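Local coordinates for alcohol dehydrogenase superfamily protein (PDB 3GAZ) that probably acts as an NADP-dependent oxidoreductase of the medium-chain alcohol dehydrogenase superfamily, at residues P32-V37 with F108-A113; G93-V98 with R114-K119; F217-D222 with H241-L246. All coordinates share one frame; numbering follows the deposited sequence.

Interaction 1: residues P32-V37 with F108-A113; sequences PGQVLV and FAAVDA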
loop_
_atom_site.group_PDB
_atom_site.type_symbol
_atom_site.label_atom_id
_atom_site.label_comp_id
_atom_site.label_asym_id
_atom_site.label_seq_id
_atom_site.Cartn_x
_atom_site.Cartn_y
_atom_site.Cartn_z
ATOM N N PRO A 32 -0.421 2.605 -18.342
ATOM C CA PRO A 32 0.827 2.747 -19.096
ATOM C C PRO A 32 1.979 2.192 -18.261
ATOM O O PRO A 32 2.031 2.406 -17.052
ATOM C CB PRO A 32 0.937 4.257 -19.296
ATOM C CG PRO A 32 -0.493 4.692 -19.363
ATOM C CD PRO A 32 -1.129 3.894 -18.242
ATOM N N GLY A 33 2.893 1.474 -18.898
ATOM C CA GLY A 33 4.012 0.919 -18.163
ATOM C C GLY A 33 3.732 -0.451 -17.567
ATOM O O GLY A 33 4.651 -1.102 -17.075
ATOM N N GLN A 34 2.475 -0.891 -17.609
ATOM C CA GLN A 34 2.096 -2.202 -17.069
ATOM C C GLN A 34 1.708 -3.194 -18.164
ATOM O O GLN A 34 1.419 -2.813 -19.300
ATOM C CB GLN A 34 0.878 -2.094 -16.141
ATOM C CG GLN A 34 0.982 -1.157 -14.957
ATOM C CD GLN A 34 -0.261 -1.237 -14.080
ATOM O OE1 GLN A 34 -1.389 -1.107 -14.566
ATOM N NE2 GLN A 34 -0.061 -1.454 -12.784
ATOM N N VAL A 35 1.690 -4.473 -17.798
ATOM C CA VAL A 35 1.264 -5.533 -18.703
ATOM C C VAL A 35 0.272 -6.350 -17.890
ATOM O O VAL A 35 0.372 -6.401 -16.662
ATOM C CB VAL A 35 2.429 -6.458 -19.159
ATOM C CG1 VAL A 35 3.416 -5.678 -20.009
ATOM C CG2 VAL A 35 3.117 -7.082 -17.953
ATOM N N LEU A 36 -0.703 -6.957 -18.558
ATOM C CA LEU A 36 -1.681 -7.774 -17.859
ATOM C C LEU A 36 -1.175 -9.200 -17.915
ATOM O O LEU A 36 -0.977 -9.755 -18.994
ATOM C CB LEU A 36 -3.057 -7.684 -18.528
ATOM C CG LEU A 36 -4.168 -8.476 -17.826
ATOM C CD1 LEU A 36 -4.412 -7.897 -16.432
ATOM C CD2 LEU A 36 -5.448 -8.427 -18.652
ATOM N N VAL A 37 -0.954 -9.791 -16.748
ATOM C CA VAL A 37 -0.453 -11.148 -16.694
ATOM C C VAL A 37 -1.537 -12.151 -16.372
ATOM O O VAL A 37 -2.285 -11.986 -15.411
ATOM C CB VAL A 37 0.654 -11.303 -15.627
ATOM C CG1 VAL A 37 1.145 -12.757 -15.597
ATOM C CG2 VAL A 37 1.806 -10.349 -15.923
ATOM N N PHE A 108 -5.606 -13.107 -12.888
ATOM C CA PHE A 108 -4.911 -12.021 -13.585
ATOM C C PHE A 108 -4.324 -10.982 -12.630
ATOM O O PHE A 108 -4.745 -10.863 -11.484
ATOM C CB PHE A 108 -5.869 -11.291 -14.531
ATOM C CG PHE A 108 -6.477 -12.165 -15.583
ATOM C CD1 PHE A 108 -5.830 -12.364 -16.798
ATOM C CD2 PHE A 108 -7.697 -12.796 -15.357
ATOM C CE1 PHE A 108 -6.393 -13.183 -17.777
ATOM C CE2 PHE A 108 -8.267 -13.616 -16.329
ATOM C CZ PHE A 108 -7.614 -13.811 -17.541
ATOM N N ALA A 109 -3.355 -10.224 -13.129
ATOM C CA ALA A 109 -2.729 -9.163 -12.356
ATOM C C ALA A 109 -2.087 -8.155 -13.306
ATOM O O ALA A 109 -1.385 -8.537 -14.245
ATOM C CB ALA A 109 -1.678 -9.733 -11.414
ATOM N N ALA A 110 -2.357 -6.876 -13.070
ATOM C CA ALA A 110 -1.784 -5.797 -13.871
ATOM C C ALA A 110 -0.478 -5.471 -13.152
ATOM O O ALA A 110 -0.494 -5.025 -12.002
ATOM C CB ALA A 110 -2.714 -4.586 -13.868
ATOM N N VAL A 111 0.645 -5.695 -13.828
ATOM C CA VAL A 111 1.957 -5.491 -13.220
ATOM C C VAL A 111 2.898 -4.559 -13.970
ATOM O O VAL A 111 2.962 -4.580 -15.200
ATOM C CB VAL A 111 2.685 -6.846 -13.065
ATOM C CG1 VAL A 111 4.018 -6.653 -12.352
ATOM C CG2 VAL A 111 1.799 -7.825 -12.315
ATOM N N ASP A 112 3.643 -3.760 -13.207
ATOM C CA ASP A 112 4.622 -2.836 -13.773
ATOM C C ASP A 112 5.664 -3.709 -14.465
ATOM O O ASP A 112 6.270 -4.578 -13.831
ATOM C CB ASP A 112 5.280 -2.021 -12.655
ATOM C CG ASP A 112 6.238 -0.964 -13.181
ATOM O OD1 ASP A 112 7.161 -1.306 -13.953
ATOM O OD2 ASP A 112 6.067 0.218 -12.811
ATOM N N ALA A 113 5.869 -3.472 -15.759
ATOM C CA ALA A 113 6.805 -4.253 -16.562
ATOM C C ALA A 113 8.190 -4.422 -15.941
ATOM O O ALA A 113 8.825 -5.462 -16.108
ATOM C CB ALA A 113 6.934 -3.632 -17.957
HETATM O O HOH W 1 6.972 0.010 -16.527
#
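The ring of Phe108 meets Val37 O and Leu36 CG obliquely, with neither a face nor an edge turned squarely to them; its CD1 lies 3.8 Å from Val37 O. Phe108 CB rests 4.2 Å from Leu36 CD1. The flat amide of Gln34 lies by Ala110, whose small CB leaves room for it: OE1 is 3.8 Å from that CB, while OE1 accepts a hydrogen bond from Ala31 N. Two antiparallel strands exchange main-chain bonds in the pairs Val35-Val111 and Val37-Ala109. The bond from Val37 N to Ala109 O is 2.8 Å and nearly straight (174°); the return bond from Ala109 N to Val37 O is longer and bent (142°). Val35, Val37, Ala109 and Val111 share one face; the three valines, beta-branched and so suited to an extended chain, pack on Leu116. At the far end Ala113 N bonds to Gly33 O, 3.0 Å away, and a water links the same oxygen to Asp112 OD1, while Asp112 OD2 forms a salt bridge with Arg114. Gly33 has a positive phi (88°) at which a CB would jam against the preceding carbonyl. With strand 70-78 flanking 34-39 on its other edge, the two strands pair in the antiparallel part of the sheet of the GroES-like domain that medium-chain dehydrogenases carry.

Interaction 2: residues G93-V98 with R114-K119; sequences GLTGGV and RLLASK
Gly93 and Leu116 bring their backbones to 5.1 Å between CA atoms where strand 90-94 runs antiparallel to strand 116-118, yet no direct hydrogen bond joins residues 93-98 to 114-119. Glycine suits this place: a CB on Gly93 would point at residues 114-119 and collide with Leu115 O. Leu115, Leu116 and Thr95 supply the side chains of the contact. Leu115 points toward the first segment, and its CB lies 3.9 Å from Leu94 O. Both of its methyls also rest near that oxygen, with CD1 equally close to Thr95 O, so the branched end sits against the carbonyls of two successive residues. In Leu116, CG is anti to the carbonyl carbon (chi1 -65°), and from there the side chain crosses that of Thr95 obliquely, with its CD2 4.1 Å from Thr95 CG2. Threonine offers this methyl while its OG1 lies on the other branch, between the backbone N and the carbonyl carbon. The same CD2 is 4.3 Å from Gly93 N, over the part of the backbone that has no side chain. Phe281 of helix 278-293 packs on both Leu94 and Leu115, and Leu71 of strand 70-78 touches Thr95 and Leu116. The polar link is one water. It accepts from Leu94 N at 2.7 Å and donates to Leu115 O at 2.7 Å, bridging the two backbones where no direct bond joins them. Since all five touching residues are buried, the water gives a partner to a backbone N-H and a carbonyl that would otherwise be costly to enclose among hydrocarbon groups; the contact therefore combines nonpolar packing with a single water-mediated polar bridge.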
loop_
_atom_site.group_PDB
_atom_site.type_symbol
_atom_site.label_atom_id
_atom_site.label_comp_id
_atom_site.label_asym_id
_atom_site.label_seq_id
_atom_site.Cartn_x
_atom_site.Cartn_y
_atom_site.Cartn_z
ATOM N N GLY A 93 7.823 -13.220 -11.637
ATOM C CA GLY A 93 8.334 -12.123 -10.836
ATOM C C GLY A 93 7.681 -11.925 -9.484
ATOM O O GLY A 93 6.692 -12.575 -9.155
ATOM N N LEU A 94 8.273 -11.030 -8.696
ATOM C CA LEU A 94 7.776 -10.661 -7.373
ATOM C C LEU A 94 6.976 -9.413 -7.698
ATOM O O LEU A 94 7.551 -8.368 -7.999
ATOM C CB LEU A 94 8.947 -10.329 -6.445
ATOM C CG LEU A 94 8.617 -9.664 -5.104
ATOM C CD1 LEU A 94 7.488 -10.420 -4.413
ATOM C CD2 LEU A 94 9.876 -9.636 -4.235
ATOM N N THR A 95 5.653 -9.520 -7.630
ATOM C CA THR A 95 4.804 -8.413 -8.041
ATOM C C THR A 95 3.835 -7.742 -7.072
ATOM O O THR A 95 3.430 -6.607 -7.310
ATOM C CB THR A 95 3.995 -8.849 -9.250
ATOM O OG1 THR A 95 3.045 -9.842 -8.830
ATOM C CG2 THR A 95 4.928 -9.480 -10.313
ATOM N N GLY A 96 3.431 -8.421 -6.004
ATOM C CA GLY A 96 2.494 -7.782 -5.095
ATOM C C GLY A 96 2.280 -8.542 -3.806
ATOM O O GLY A 96 3.198 -9.187 -3.303
ATOM N N GLY A 97 1.067 -8.464 -3.268
ATOM C CA GLY A 97 0.773 -9.165 -2.031
ATOM C C GLY A 97 1.125 -8.345 -0.804
ATOM O O GLY A 97 0.827 -8.743 0.324
ATOM N N VAL A 98 1.759 -7.199 -1.029
ATOM C CA VAL A 98 2.152 -6.298 0.055
ATOM C C VAL A 98 1.924 -4.836 -0.335
ATOM O O VAL A 98 1.736 -4.517 -1.509
ATOM C CB VAL A 98 3.642 -6.458 0.409
ATOM C CG1 VAL A 98 3.932 -7.889 0.837
ATOM C CG2 VAL A 98 4.504 -6.066 -0.794
ATOM N N ARG A 114 8.647 -3.408 -15.219
ATOM C CA ARG A 114 9.967 -3.443 -14.591
ATOM C C ARG A 114 10.153 -4.559 -13.566
ATOM O O ARG A 114 11.283 -4.976 -13.294
ATOM C CB ARG A 114 10.256 -2.097 -13.935
ATOM C CG ARG A 114 10.411 -0.951 -14.927
ATOM C CD ARG A 114 10.556 0.374 -14.207
ATOM N NE ARG A 114 9.296 0.806 -13.611
ATOM C CZ ARG A 114 9.145 1.929 -12.916
ATOM N NH1 ARG A 114 10.179 2.737 -12.722
ATOM N NH2 ARG A 114 7.954 2.251 -12.427
ATOM N N LEU A 115 9.050 -5.035 -12.999
ATOM C CA LEU A 115 9.091 -6.096 -12.000
ATOM C C LEU A 115 9.164 -7.490 -12.623
ATOM O O LEU A 115 9.447 -8.474 -11.934
ATOM C CB LEU A 115 7.845 -6.025 -11.114
ATOM C CG LEU A 115 7.662 -4.793 -10.224
ATOM C CD1 LEU A 115 6.305 -4.861 -9.523
ATOM C CD2 LEU A 115 8.789 -4.724 -9.208
ATOM N N LEU A 116 8.915 -7.566 -13.926
ATOM C CA LEU A 116 8.912 -8.838 -14.635
ATOM C C LEU A 116 10.155 -9.176 -15.439
ATOM O O LEU A 116 10.925 -8.302 -15.834
ATOM C CB LEU A 116 7.704 -8.896 -15.570
ATOM C CG LEU A 116 6.330 -8.907 -14.900
ATOM C CD1 LEU A 116 5.256 -8.702 -15.948
ATOM C CD2 LEU A 116 6.134 -10.223 -14.157
ATOM N N ALA A 117 10.323 -10.472 -15.682
ATOM C CA ALA A 117 11.426 -11.002 -16.469
ATOM C C ALA A 117 10.886 -12.245 -17.165
ATOM O O ALA A 117 10.019 -12.940 -16.621
ATOM C CB ALA A 117 12.598 -11.371 -15.568
ATOM N N SER A 118 11.384 -12.521 -18.365
ATOM C CA SER A 118 10.931 -13.691 -19.101
ATOM C C SER A 118 11.138 -14.924 -18.238
ATOM O O SER A 118 12.137 -15.033 -17.522
ATOM C CB SER A 118 11.714 -13.837 -20.411
ATOM O OG SER A 118 11.446 -12.753 -21.283
ATOM N N LYS A 119 10.187 -15.849 -18.293
ATOM C CA LYS A 119 10.287 -17.073 -17.514
ATOM C C LYS A 119 11.387 -17.962 -18.082
ATOM O O LYS A 119 11.504 -18.109 -19.295
ATOM C CB LYS A 119 8.965 -17.841 -17.546
ATOM C CG LYS A 119 8.999 -19.134 -16.726
ATOM C CD LYS A 119 7.710 -19.932 -16.845
ATOM C CE LYS A 119 7.593 -20.602 -18.201
ATOM N NZ LYS A 119 8.713 -21.556 -18.441
HETATM O O HOH W 2 9.911 -8.932 -9.335
#

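Interaction 3: residues F217-D222 with H241-L246; sequences FDLVYD and HVVSCL
Val220 and Val242 sit side by side in two parallel strands joined by main-chain hydrogen bonds. Val220 N donates to His241 O (3.0 Å) and Val220 O accepts from Val243 N, while Asp222 N donates to Val243 O at 2.8 Å. The run opens with His241 N on Asp218 O and closes with a weak bond from Cys245 N to Asp222 O. These are adjacent inner strands of the parallel sheet of a Rossmann-type domain, connected by helix 227-235 in a beta-alpha-beta crossover, and their valines suit both the extended backbone and the buried faces. Among aromatic contacts, Val243 CG2 makes a CH-pi contact over one face of Tyr221, 3.6 Å from the ring centroid and displaced toward the rim, nearest CD2. A position between the backbone N and the carbonyl carbon of Val243 turns this methyl onto the ring. Cys245 SG lies at the edge of the same ring, 3.9 Å from CE1, a sulfur-aromatic contact; the phenol OH bonds to Thr137 O. Of the apolar contacts, Leu219 CD1 reaches 4.1 Å from His241 CB and also touches Val243 CG1. The polar side chains meet where Ser244 OG donates to Asp222 OD2 at 2.9 Å, from above the carboxylate plane. The serine oxygen also accepts from Leu246 N, forming an ST turn, and Asp222 OD1 takes the N-H groups of Leu224 and Gly225 just beyond the strand.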
loop_
_atom_site.group_PDB
_atom_site.type_symbol
_atom_site.label_atom_id
_atom_site.label_comp_id
_atom_site.label_asym_id
_atom_site.label_seq_id
_atom_site.Cartn_x
_atom_site.Cartn_y
_atom_site.Cartn_z
ATOM N N PHE A 217 34.207 -18.093 8.538
ATOM C CA PHE A 217 33.868 -17.904 7.128
ATOM C C PHE A 217 33.892 -16.431 6.699
ATOM O O PHE A 217 33.526 -15.552 7.476
ATOM C CB PHE A 217 32.470 -18.478 6.864
ATOM C CG PHE A 217 32.305 -19.911 7.295
ATOM C CD1 PHE A 217 32.500 -20.954 6.392
ATOM C CD2 PHE A 217 31.970 -20.219 8.609
ATOM C CE1 PHE A 217 32.360 -22.284 6.796
ATOM C CE2 PHE A 217 31.829 -21.543 9.022
ATOM C CZ PHE A 217 32.025 -22.577 8.115
ATOM N N ASP A 218 34.309 -16.169 5.460
ATOM C CA ASP A 218 34.353 -14.796 4.948
ATOM C C ASP A 218 32.961 -14.164 4.945
ATOM O O ASP A 218 32.797 -12.981 5.257
ATOM C CB ASP A 218 34.883 -14.755 3.513
ATOM C CG ASP A 218 36.308 -15.253 3.388
ATOM O OD1 ASP A 218 37.165 -14.831 4.193
ATOM O OD2 ASP A 218 36.572 -16.057 2.469
ATOM N N LEU A 219 31.959 -14.965 4.588
ATOM C CA LEU A 219 30.584 -14.481 4.510
ATOM C C LEU A 219 29.581 -15.452 5.130
ATOM O O LEU A 219 29.613 -16.646 4.846
ATOM C CB LEU A 219 30.226 -14.242 3.037
ATOM C CG LEU A 219 28.828 -13.746 2.659
ATOM C CD1 LEU A 219 28.524 -12.418 3.356
ATOM C CD2 LEU A 219 28.768 -13.578 1.141
ATOM N N VAL A 220 28.700 -14.939 5.986
ATOM C CA VAL A 220 27.671 -15.771 6.610
ATOM C C VAL A 220 26.284 -15.206 6.306
ATOM O O VAL A 220 26.009 -14.039 6.586
ATOM C CB VAL A 220 27.823 -15.836 8.145
ATOM C CG1 VAL A 220 26.711 -16.710 8.736
ATOM C CG2 VAL A 220 29.196 -16.405 8.524
ATOM N N TYR A 221 25.413 -16.027 5.726
ATOM C CA TYR A 221 24.064 -15.569 5.423
ATOM C C TYR A 221 23.047 -16.242 6.336
ATOM O O TYR A 221 22.789 -17.440 6.225
ATOM C CB TYR A 221 23.690 -15.848 3.961
ATOM C CG TYR A 221 22.510 -15.016 3.478
ATOM C CD1 TYR A 221 21.367 -14.867 4.265
ATOM C CD2 TYR A 221 22.542 -14.375 2.243
ATOM C CE1 TYR A 221 20.284 -14.097 3.835
ATOM C CE2 TYR A 221 21.462 -13.601 1.800
ATOM C CZ TYR A 221 20.338 -13.466 2.604
ATOM O OH TYR A 221 19.270 -12.703 2.183
ATOM N N ASP A 222 22.476 -15.456 7.243
ATOM C CA ASP A 222 21.471 -15.947 8.168
ATOM C C ASP A 222 20.095 -15.844 7.522
ATOM O O ASP A 222 19.632 -14.747 7.217
ATOM C CB ASP A 222 21.490 -15.116 9.455
ATOM C CG ASP A 222 20.265 -15.347 10.312
ATOM O OD1 ASP A 222 19.870 -16.519 10.480
ATOM O OD2 ASP A 222 19.697 -14.359 10.824
ATOM N N HIS A 241 31.955 -10.627 6.888
ATOM C CA HIS A 241 30.652 -9.987 6.720
ATOM C C HIS A 241 29.503 -10.951 6.991
ATOM O O HIS A 241 29.504 -12.088 6.523
ATOM C CB HIS A 241 30.540 -9.439 5.290
ATOM C CG HIS A 241 29.454 -8.422 5.097
ATOM N ND1 HIS A 241 29.417 -7.578 4.007
ATOM C CD2 HIS A 241 28.367 -8.113 5.846
ATOM C CE1 HIS A 241 28.358 -6.792 4.093
ATOM N NE2 HIS A 241 27.703 -7.096 5.200
ATOM N N VAL A 242 28.518 -10.485 7.748
ATOM C CA VAL A 242 27.341 -11.284 8.064
ATOM C C VAL A 242 26.101 -10.555 7.542
ATOM O O VAL A 242 25.952 -9.355 7.756
ATOM C CB VAL A 242 27.194 -11.486 9.594
ATOM C CG1 VAL A 242 25.866 -12.179 9.910
ATOM C CG2 VAL A 242 28.366 -12.321 10.127
ATOM N N VAL A 243 25.230 -11.262 6.831
ATOM C CA VAL A 243 24.006 -10.635 6.337
ATOM C C VAL A 243 22.813 -11.463 6.808
ATOM O O VAL A 243 22.927 -12.673 7.020
ATOM C CB VAL A 243 23.984 -10.526 4.783
ATOM C CG1 VAL A 243 25.227 -9.792 4.292
ATOM C CG2 VAL A 243 23.900 -11.908 4.154
ATOM N N SER A 244 21.675 -10.807 6.992
ATOM C CA SER A 244 20.473 -11.502 7.432
ATOM C C SER A 244 19.239 -10.892 6.799
ATOM O O SER A 244 19.199 -9.690 6.530
ATOM C CB SER A 244 20.337 -11.429 8.957
ATOM O OG SER A 244 19.093 -11.970 9.379
ATOM N N CYS A 245 18.236 -11.729 6.554
ATOM C CA CYS A 245 16.983 -11.259 5.982
ATOM C C CYS A 245 15.877 -11.401 7.029
ATOM O O CYS A 245 14.693 -11.319 6.718
ATOM C CB CYS A 245 16.640 -12.043 4.708
ATOM S SG CYS A 245 16.567 -13.835 4.885
ATOM N N LEU A 246 16.285 -11.609 8.278
ATOM C CA LEU A 246 15.359 -11.743 9.402
ATOM C C LEU A 246 15.986 -11.157 10.661
ATOM O O LEU A 246 15.754 -11.656 11.761
ATOM C CB LEU A 246 15.008 -13.215 9.659
ATOM C CG LEU A 246 13.891 -13.851 8.831
ATOM C CD1 LEU A 246 13.789 -15.332 9.157
ATOM C CD2 LEU A 246 12.569 -13.141 9.106
#

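Interactions 1 and 2 form one continuous packed region, their centres 9 Å apart, within the sheet of the GroES-like domain. Leu116 joins them: its CD1 lies 3.3 Å from Val35 CG2 and 3.8 Å from Val37 CG2, while Val111 CG1 meets Thr95 CG2 at 3.6 Å. Their segments alternate along the chain. Interaction 3 belongs to the parallel sheet on the opposite side of the chain's centre, its centre 35 Å from that of interaction 1 and 26 Å from that of interaction 2. A bound calcium ion lies about 12 Å from the side chain of Leu94 and about 10 Å from that of Cys245, touched by neither.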